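Local atomic coordinates of tannase (Lactobacillus plantarum, PDB entry 3WA7), a protein that probably hydrolyses the galloyl ester bonds of tannins, as a tannase of the alpha/beta-hydrolase fold. Residues Ala263-Ser266 with Thr267-Asn270; Ala287-Gly290 with Ser291-Val295; Gly112-Gly115 with Arg116-Asp120. All coordinates share one frame; numbering follows the deposited sequence.

Along the chain, interaction 3 comes first, followed by interaction 1 and then interaction 2. Residues 112-120 form the first part of the connection from strand 107-111 of the mixed central sheet to helix 131-145, which places interaction 3 beside the sheet of the alpha/beta-hydrolase fold. Interaction 1 lies near the end of helix 252-271, and interaction 2 at the start of helix 291-309, the next helix in the chain. Their centres are about 11 Å apart, and Leu269 CD1 meets Phe292 CB at 3.8 Å, so two consecutive helices and their linking loop pack as one unit. Interaction 3 is remote from it, its centre about 34 Å from interaction 1 and about 40 Å from interaction 2.

Interaction 1. Residues Ala263-Ser266 with Thr267-Asn270; sequences AQFS and TYLN
Phe265 O receives Leu269 N at 2.7 Å, the shortest of three successive helical bonds here. Tyr268 N reaches Gln264 O at 3.1 Å, while Asn270 N meets Ser266 O at 2.9 Å. This i to i+4 bonding brings side chains three and four residues apart onto neighbouring turns. Phe265 has CG anti to its backbone N (chi1 -176°), which swings the ring along the helix toward the following turn. There Leu269 CB lies over one face of the phenyl ring, displaced toward its rim, 4.2 Å from Phe265 CE2. Phe265 CE1 comes in at the edge of the Tyr268 ring, near its plane, 3.8 Å from Tyr268 CD2; the two side chains cross obliquely. Both aromatic residues are buried against helix 209-220, where Phe265 meets Trp218 and Tyr268 stacks on His211, and the Tyr268 hydroxyl is hydrogen-bonded to Asn208. On another side of the helix, Asn270 OD1 takes the backbone N of Leu284 and so ties the helix to the loop before helix 291-309; in the conformer given, Ser266 OG is hydrogen-bonded to Asn285 O of the same loop. The result is typical of an amphipathic alpha-helix, with an i to i+3 aromatic pair buried against a neighbouring helix while Gln264 and Thr267 are exposed.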
ATOM      1  N   ALA A 263       2.215  24.575  -7.927  1.00  5.87           N
ATOM      2  CA  ALA A 263       1.912  25.059  -9.268  1.00  7.08           C
ATOM      3  C   ALA A 263       2.100  23.954 -10.302  1.00  6.36           C
ATOM      4  O   ALA A 263       1.273  23.782 -11.199  1.00  8.17           O
ATOM      5  CB  ALA A 263       2.810  26.246  -9.607  1.00  8.08           C
ATOM      6  N   GLN A 264       3.188  23.204 -10.180  1.00  7.02           N
ATOM      7  CA  GLN A 264       3.449  22.139 -11.134  1.00  8.04           C
ATOM      8  C   GLN A 264       2.462  20.978 -11.027  1.00  7.34           C
ATOM      9  O   GLN A 264       2.241  20.257 -12.001  1.00  8.49           O
ATOM     10  CB  GLN A 264       4.893  21.654 -11.000  1.00 10.48           C
ATOM     11  CG  GLN A 264       5.911  22.638 -11.580  1.00 14.30           C
ATOM     12  CD  GLN A 264       5.570  23.064 -13.003  1.00 17.44           C
ATOM     13  OE1 GLN A 264       4.836  24.032 -13.223  1.00 19.50           O
ATOM     14  NE2 GLN A 264       6.090  22.328 -13.978  1.00 21.52           N
ATOM     15  N   PHE A 265       1.851  20.800  -9.859  1.00  6.74           N
ATOM     16  CA  PHE A 265       0.878  19.725  -9.715  1.00  6.32           C
ATOM     17  C   PHE A 265      -0.306  19.952 -10.657  1.00  6.66           C
ATOM     18  O   PHE A 265      -0.900  18.995 -11.150  1.00  8.28           O
ATOM     19  CB  PHE A 265       0.358  19.625  -8.276  1.00  5.00           C
ATOM     20  CG  PHE A 265      -0.575  18.464  -8.053  1.00  4.67           C
ATOM     21  CD1 PHE A 265      -0.114  17.154  -8.168  1.00  6.08           C
ATOM     22  CD2 PHE A 265      -1.916  18.678  -7.739  1.00  6.67           C
ATOM     23  CE1 PHE A 265      -0.971  16.073  -7.974  1.00  6.08           C
ATOM     24  CE2 PHE A 265      -2.787  17.604  -7.543  1.00  6.65           C
ATOM     25  CZ  PHE A 265      -2.308  16.295  -7.662  1.00  8.17           C
ATOM     26  N   SER A 266      -0.661  21.213 -10.907  1.00  6.51           N
ATOM     27  CA  SER A 266      -1.786  21.485 -11.805  1.00  6.59           C
ATOM     28  C   SER A 266      -1.500  20.912 -13.185  1.00  5.43           C
ATOM     29  O   SER A 266      -2.365  20.303 -13.810  1.00  6.64           O
ATOM     30  CB  SER A 266      -2.054  22.992 -11.920  1.00  7.77           C
ATOM     31  OG  SER A 266      -2.504  23.528 -10.689  0.55  7.37           O
ATOM     32  N   THR A 267      -0.275  21.100 -13.659  1.00  6.96           N
ATOM     33  CA  THR A 267       0.099  20.590 -14.967  1.00  6.72           C
ATOM     34  C   THR A 267       0.077  19.067 -14.982  1.00  7.66           C
ATOM     35  O   THR A 267      -0.444  18.454 -15.913  1.00  7.03           O
ATOM     36  CB  THR A 267       1.490  21.094 -15.367  1.00  7.81           C
ATOM     37  OG1 THR A 267       1.461  22.526 -15.421  1.00  8.89           O
ATOM     38  CG2 THR A 267       1.892  20.547 -16.732  1.00 10.20           C
ATOM     39  N   TYR A 268       0.649  18.463 -13.949  1.00  6.98           N
ATOM     40  CA  TYR A 268       0.673  17.012 -13.842  1.00  6.72           C
ATOM     41  C   TYR A 268      -0.754  16.462 -13.799  1.00  6.93           C
ATOM     42  O   TYR A 268      -1.115  15.562 -14.560  1.00  7.53           O
ATOM     43  CB  TYR A 268       1.412  16.581 -12.572  1.00  5.90           C
ATOM     44  CG  TYR A 268       1.225  15.112 -12.266  1.00  6.38           C
ATOM     45  CD1 TYR A 268       1.746  14.132 -13.108  1.00  7.43           C
ATOM     46  CD2 TYR A 268       0.471  14.703 -11.165  1.00  5.69           C
ATOM     47  CE1 TYR A 268       1.520  12.776 -12.863  1.00  8.10           C
ATOM     48  CE2 TYR A 268       0.238  13.355 -10.913  1.00  6.03           C
ATOM     49  CZ  TYR A 268       0.765  12.397 -11.765  1.00  8.81           C
ATOM     50  OH  TYR A 268       0.536  11.060 -11.515  1.00  6.87           O
ATOM     51  N   LEU A 269      -1.562  17.004 -12.896  1.00  6.44           N
ATOM     52  CA  LEU A 269      -2.940  16.552 -12.753  1.00  7.88           C
ATOM     53  C   LEU A 269      -3.710  16.690 -14.065  1.00  6.82           C
ATOM     54  O   LEU A 269      -4.354  15.742 -14.521  1.00  6.97           O
ATOM     55  CB  LEU A 269      -3.633  17.339 -11.632  1.00  5.01           C
ATOM     56  CG  LEU A 269      -5.036  16.935 -11.150  1.00  6.10           C
ATOM     57  CD1 LEU A 269      -6.098  17.428 -12.122  1.00  8.22           C
ATOM     58  CD2 LEU A 269      -5.102  15.421 -10.965  1.00  9.13           C
ATOM     59  N   ASN A 270      -3.635  17.860 -14.687  1.00  7.28           N
ATOM     60  CA  ASN A 270      -4.357  18.075 -15.934  1.00  7.03           C
ATOM     61  C   ASN A 270      -3.959  17.115 -17.053  1.00  7.68           C
ATOM     62  O   ASN A 270      -4.815  16.642 -17.800  1.00  8.75           O
ATOM     63  CB  ASN A 270      -4.177  19.517 -16.418  1.00  7.36           C
ATOM     64  CG  ASN A 270      -4.862  20.521 -15.515  1.00  6.12           C
ATOM     65  OD1 ASN A 270      -5.695  20.156 -14.684  1.00  7.80           O
ATOM     66  ND2 ASN A 270      -4.526  21.799 -15.681  1.00  5.95           N
TER

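Interaction 2. Residues Ala287-Gly290 with Ser291-Val295; sequences AGMG and SFRDV. With SO4 (sulfate ion), chain B.
Arg293 starts with CG anti to its backbone N (chi1 -177°) and stays extended out to NE, a straight arm that runs back beside the loop, where Met289, bent at both chi2 and chi3 (-60° and -70°), folds over it. The selenium of this selenomethionine lies over one face of the guanidinium, with Met289 SE 3.6 Å from Arg293 NE. At the guanidinium edge, near its plane, sits a sulfate ion, probably from the crystallisation liquor: Arg293 NE gives its hydrogen to sulfate O3 at 2.7 Å, and Arg293 NH2 to sulfate O2 at 2.9 Å. Arg293 NH1 turns instead to Gly288 O, a weak bond of 3.5 Å to an oxygen that also accepts from Trp218 NE1. Gly290 is the N-cap of helix 291-309, and its carbonyl O takes Asp294 N at 3.0 Å. A water accepts from Gly290 N at 3.1 Å and donates to Asp294 OD1 at 2.9 Å; that carboxylate also forms a salt bridge with Arg297. A leucine in place of Arg293 would probably leave the sulfate without two of its hydrogen bonds and Met289 SE without the flat group beneath it. Arg297 and the backbone N atoms of Leu332 and Ser333 also hold the sulfate, consistent with a small anion-binding pocket where arginines and backbone N-H groups would probably balance its charge.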
ATOM      1  N   ALA A 287      -4.014  28.225  -9.657  1.00 18.56           N
ATOM      2  CA  ALA A 287      -4.047  28.428  -8.207  1.00 16.27           C
ATOM      3  C   ALA A 287      -4.399  27.184  -7.388  1.00 14.90           C
ATOM      4  O   ALA A 287      -4.549  27.263  -6.170  1.00 15.31           O
ATOM      5  CB  ALA A 287      -5.016  29.559  -7.872  1.00 16.25           C
ATOM      6  N   GLY A 288      -4.528  26.039  -8.048  1.00 12.73           N
ATOM      7  CA  GLY A 288      -4.855  24.822  -7.327  1.00 10.09           C
ATOM      8  C   GLY A 288      -6.343  24.656  -7.074  1.00  8.45           C
ATOM      9  O   GLY A 288      -6.757  23.825  -6.266  1.00  6.97           O
HETATM   10  N   MSE A 289      -7.148  25.460  -7.763  1.00  7.74           N
HETATM   11  CA  MSE A 289      -8.604  25.400  -7.632  1.00  8.16           C
HETATM   12  C   MSE A 289      -9.158  24.708  -8.871  1.00  8.15           C
HETATM   13  O   MSE A 289      -8.468  24.595  -9.884  1.00  9.56           O
HETATM   14  CB  MSE A 289      -9.198  26.810  -7.557  1.00  9.99           C
HETATM   15  CG  MSE A 289      -8.578  27.720  -6.511  1.00 12.36           C
HETATM   16 SE   MSE A 289      -8.752  27.047  -4.713  1.00 22.85          SE
HETATM   17  CE  MSE A 289     -10.651  27.272  -4.474  1.00 19.46           C
ATOM     18  N   GLY A 290     -10.399  24.242  -8.801  1.00  8.60           N
ATOM     19  CA  GLY A 290     -10.973  23.598  -9.968  1.00  8.75           C
ATOM     20  C   GLY A 290     -11.781  22.345  -9.710  1.00  7.45           C
ATOM     21  O   GLY A 290     -11.991  21.940  -8.565  1.00  7.17           O
ATOM     22  N   SER A 291     -12.223  21.717 -10.794  1.00  6.46           N
ATOM     23  CA  SER A 291     -13.039  20.518 -10.691  1.00  6.88           C
ATOM     24  C   SER A 291     -12.395  19.394  -9.888  1.00  8.26           C
ATOM     25  O   SER A 291     -13.087  18.689  -9.150  1.00  9.53           O
ATOM     26  CB  SER A 291     -13.426  20.023 -12.088  1.00  8.29           C
ATOM     27  OG  SER A 291     -12.297  19.895 -12.929  1.00  7.64           O
ATOM     28  N   PHE A 292     -11.082  19.220 -10.006  1.00  6.73           N
ATOM     29  CA  PHE A 292     -10.433  18.161  -9.242  1.00  6.19           C
ATOM     30  C   PHE A 292     -10.445  18.492  -7.754  1.00  4.54           C
ATOM     31  O   PHE A 292     -10.644  17.610  -6.919  1.00  5.41           O
ATOM     32  CB  PHE A 292      -8.986  17.941  -9.684  1.00  6.02           C
ATOM     33  CG  PHE A 292      -8.316  16.802  -8.967  1.00  6.74           C
ATOM     34  CD1 PHE A 292      -8.638  15.481  -9.276  1.00  3.71           C
ATOM     35  CD2 PHE A 292      -7.408  17.046  -7.945  1.00  5.50           C
ATOM     36  CE1 PHE A 292      -8.064  14.422  -8.574  1.00  4.54           C
ATOM     37  CE2 PHE A 292      -6.827  15.993  -7.237  1.00  7.08           C
ATOM     38  CZ  PHE A 292      -7.155  14.681  -7.550  1.00  5.00           C
ATOM     39  N   ARG A 293     -10.221  19.758  -7.416  1.00  4.23           N
ATOM     40  CA  ARG A 293     -10.233  20.154  -6.012  1.00  4.78           C
ATOM     41  C   ARG A 293     -11.622  19.877  -5.433  1.00  5.73           C
ATOM     42  O   ARG A 293     -11.755  19.444  -4.284  1.00  6.96           O
ATOM     43  CB  ARG A 293      -9.903  21.639  -5.864  1.00  5.84           C
ATOM     44  CG  ARG A 293      -9.823  22.092  -4.411  1.00  8.01           C
ATOM     45  CD  ARG A 293      -9.576  23.587  -4.296  1.00 11.00           C
ATOM     46  NE  ARG A 293      -9.407  24.020  -2.908  1.00 10.87           N
ATOM     47  CZ  ARG A 293      -8.259  23.981  -2.239  1.00 12.08           C
ATOM     48  NH1 ARG A 293      -7.158  23.532  -2.827  1.00 14.18           N
ATOM     49  NH2 ARG A 293      -8.210  24.396  -0.978  1.00 12.91           N
ATOM     50  N   ASP A 294     -12.652  20.132  -6.237  1.00  6.12           N
ATOM     51  CA  ASP A 294     -14.034  19.895  -5.819  1.00  7.72           C
ATOM     52  C   ASP A 294     -14.214  18.441  -5.385  1.00  7.38           C
ATOM     53  O   ASP A 294     -14.924  18.154  -4.419  1.00  7.39           O
ATOM     54  CB  ASP A 294     -15.009  20.181  -6.971  1.00 10.37           C
ATOM     55  CG  ASP A 294     -15.257  21.665  -7.196  1.00 13.57           C
ATOM     56  OD1 ASP A 294     -14.629  22.511  -6.523  1.00 12.89           O
ATOM     57  OD2 ASP A 294     -16.099  21.984  -8.064  1.00 16.26           O
ATOM     58  N   VAL A 295     -13.578  17.525  -6.113  1.00  7.57           N
ATOM     59  CA  VAL A 295     -13.680  16.102  -5.811  1.00  6.77           C
ATOM     60  C   VAL A 295     -13.095  15.789  -4.443  1.00  7.63           C
ATOM     61  O   VAL A 295     -13.695  15.054  -3.659  1.00  7.72           O
ATOM     62  CB  VAL A 295     -12.968  15.248  -6.891  1.00  8.24           C
ATOM     63  CG1 VAL A 295     -12.996  13.773  -6.507  1.00  6.59           C
ATOM     64  CG2 VAL A 295     -13.660  15.443  -8.231  1.00  6.79           C
TER
HETATM   65  S   SO4 B 501     -11.792  25.621  -0.425  1.00 13.36           S
HETATM   66  O1  SO4 B 501     -12.828  24.718   0.111  1.00 14.72           O
HETATM   67  O2  SO4 B 501     -10.542  25.479   0.337  1.00 11.17           O
HETATM   68  O3  SO4 B 501     -11.544  25.301  -1.842  1.00 14.36           O
HETATM   69  O4  SO4 B 501     -12.265  27.017  -0.320  1.00 17.84           O
HETATM   70  O   HOH W   1     -12.319  24.330  -6.410  1.00 11.38           O

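Interaction 3. Residues Gly112-Gly115 with Arg116-Asp120; sequences GIRG and RTTVD
Arg114 and Thr118 cross at about a right angle, their side chains meeting chiefly through aliphatic carbons: Arg114 CG lies 4.0 Å from Thr118 CG2. The two branches of Thr118 divide the work. With chi1 at -61°, OG1 stands beside the threonine's own backbone N and anti to its carbonyl carbon, a setting that turns the oxygen back to Gly115, while CG2 faces the arginine stem. Gly115 N donates to Thr118 OG1 at 3.0 Å along an almost straight path, 174° at the hydrogen. The return bond runs from Thr118 N to Gly115 O at 2.9 Å. Gly115 is thus gripped at both its N and its O: the backbone bond closes a type I beta turn from Gly115 to Thr118, and the side-chain bond braces it from the other end of Gly115. In the alpha/beta-hydrolase fold the turn belongs to the long connection between strand 107-111 of the central sheet and helix 131-145. Beyond its aliphatic stem, Arg114 bends at chi3 and leads away from the turn to form a salt bridge with Asp135 on that helix. Arg116, at the second position of the turn, is directed elsewhere: its extended chain carries NE to Gly77 O and NH1 to Asn359 OD1. Thr118 also touches Pro80 with its side chain, and its backbone is hydrogen-bonded to that of Val126 farther along the same connection.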
ATOM      1  N   GLY A 112       7.643 -13.179   3.245  1.00  7.24           N
ATOM      2  CA  GLY A 112       8.594 -12.207   3.755  1.00  7.37           C
ATOM      3  C   GLY A 112       9.080 -11.451   2.532  1.00  7.83           C
ATOM      4  O   GLY A 112       9.299 -12.055   1.480  1.00  8.95           O
ATOM      5  N   ILE A 113       9.255 -10.141   2.666  1.00  6.35           N
ATOM      6  CA  ILE A 113       9.661  -9.292   1.550  1.00  8.05           C
ATOM      7  C   ILE A 113      10.885  -8.435   1.868  1.00  5.66           C
ATOM      8  O   ILE A 113      10.939  -7.787   2.908  1.00  6.69           O
ATOM      9  CB  ILE A 113       8.493  -8.339   1.167  1.00  7.57           C
ATOM     10  CG1 ILE A 113       7.236  -9.156   0.851  1.00  8.63           C
ATOM     11  CG2 ILE A 113       8.889  -7.456  -0.004  1.00  7.95           C
ATOM     12  CD1 ILE A 113       7.373 -10.059  -0.365  1.00  7.61           C
ATOM     13  N   ARG A 114      11.865  -8.434   0.967  1.00  7.13           N
ATOM     14  CA  ARG A 114      13.068  -7.626   1.161  1.00  6.50           C
ATOM     15  C   ARG A 114      12.727  -6.140   1.193  1.00  6.29           C
ATOM     16  O   ARG A 114      11.783  -5.695   0.537  1.00  6.75           O
ATOM     17  CB  ARG A 114      14.067  -7.870   0.029  1.00  5.82           C
ATOM     18  CG  ARG A 114      14.840  -9.168   0.121  1.00  6.16           C
ATOM     19  CD  ARG A 114      15.704  -9.318  -1.116  1.00  5.85           C
ATOM     20  NE  ARG A 114      14.887  -9.563  -2.301  1.00  7.54           N
ATOM     21  CZ  ARG A 114      15.330  -9.469  -3.551  1.00  9.12           C
ATOM     22  NH1 ARG A 114      16.587  -9.120  -3.793  1.00  8.19           N
ATOM     23  NH2 ARG A 114      14.523  -9.764  -4.561  1.00  7.70           N
ATOM     24  N   GLY A 115      13.520  -5.381   1.946  1.00  7.12           N
ATOM     25  CA  GLY A 115      13.317  -3.948   2.068  1.00  6.81           C
ATOM     26  C   GLY A 115      14.616  -3.193   1.856  1.00  6.88           C
ATOM     27  O   GLY A 115      15.679  -3.806   1.736  1.00  6.96           O
ATOM     28  N   ARG A 116      14.534  -1.866   1.850  1.00  6.73           N
ATOM     29  CA  ARG A 116      15.691  -1.004   1.599  1.00  7.26           C
ATOM     30  C   ARG A 116      16.912  -1.199   2.488  1.00  8.08           C
ATOM     31  O   ARG A 116      18.020  -0.832   2.101  1.00 10.08           O
ATOM     32  CB  ARG A 116      15.258   0.469   1.636  1.00  7.23           C
ATOM     33  CG  ARG A 116      14.648   0.934   2.961  1.00  4.10           C
ATOM     34  CD  ARG A 116      13.974   2.291   2.777  1.00  5.89           C
ATOM     35  NE  ARG A 116      13.255   2.743   3.968  1.00  7.68           N
ATOM     36  CZ  ARG A 116      13.814   3.373   4.997  1.00  8.39           C
ATOM     37  NH1 ARG A 116      15.117   3.636   4.997  1.00  7.88           N
ATOM     38  NH2 ARG A 116      13.066   3.754   6.024  1.00  9.29           N
ATOM     39  N   THR A 117      16.724  -1.780   3.667  1.00 10.26           N
ATOM     40  CA  THR A 117      17.834  -2.007   4.585  1.00 10.94           C
ATOM     41  C   THR A 117      18.381  -3.431   4.513  1.00 11.03           C
ATOM     42  O   THR A 117      19.371  -3.752   5.169  1.00 12.32           O
ATOM     43  CB  THR A 117      17.415  -1.726   6.046  1.00 11.81           C
ATOM     44  OG1 THR A 117      16.229  -2.469   6.352  1.00 13.46           O
ATOM     45  CG2 THR A 117      17.153  -0.239   6.258  1.00 12.80           C
ATOM     46  N   THR A 118      17.739  -4.284   3.722  1.00  9.18           N
ATOM     47  CA  THR A 118      18.175  -5.671   3.589  1.00  9.69           C
ATOM     48  C   THR A 118      19.551  -5.783   2.942  1.00 11.62           C
ATOM     49  O   THR A 118      19.789  -5.228   1.870  1.00 10.87           O
ATOM     50  CB  THR A 118      17.191  -6.496   2.734  1.00  9.64           C
ATOM     51  OG1 THR A 118      15.906  -6.512   3.364  1.00  8.71           O
ATOM     52  CG2 THR A 118      17.695  -7.933   2.579  1.00  9.59           C
ATOM     53  N   VAL A 119      20.457  -6.497   3.599  1.00 11.38           N
ATOM     54  CA  VAL A 119      21.792  -6.694   3.051  1.00 13.98           C
ATOM     55  C   VAL A 119      22.035  -8.191   2.982  1.00 14.63           C
ATOM     56  O   VAL A 119      21.412  -8.956   3.723  1.00 15.15           O
ATOM     57  CB  VAL A 119      22.888  -6.047   3.933  1.00 12.80           C
ATOM     58  CG1 VAL A 119      22.679  -4.543   4.004  1.00 14.92           C
ATOM     59  CG2 VAL A 119      22.870  -6.656   5.328  1.00 13.41           C
ATOM     60  N   ASP A 120      22.917  -8.616   2.082  1.00 14.66           N
ATOM     61  CA  ASP A 120      23.216 -10.032   1.975  1.00 14.64           C
ATOM     62  C   ASP A 120      24.312 -10.393   2.977  1.00 15.22           C
ATOM     63  O   ASP A 120      24.704  -9.573   3.809  1.00 15.37           O
ATOM     64  CB  ASP A 120      23.633 -10.410   0.542  1.00 12.39           C
ATOM     65  CG  ASP A 120      24.911  -9.718   0.088  1.00 12.30           C
ATOM     66  OD1 ASP A 120      25.637  -9.168   0.938  1.00 13.83           O
ATOM     67  OD2 ASP A 120      25.192  -9.740  -1.127  1.00 14.40           O
TER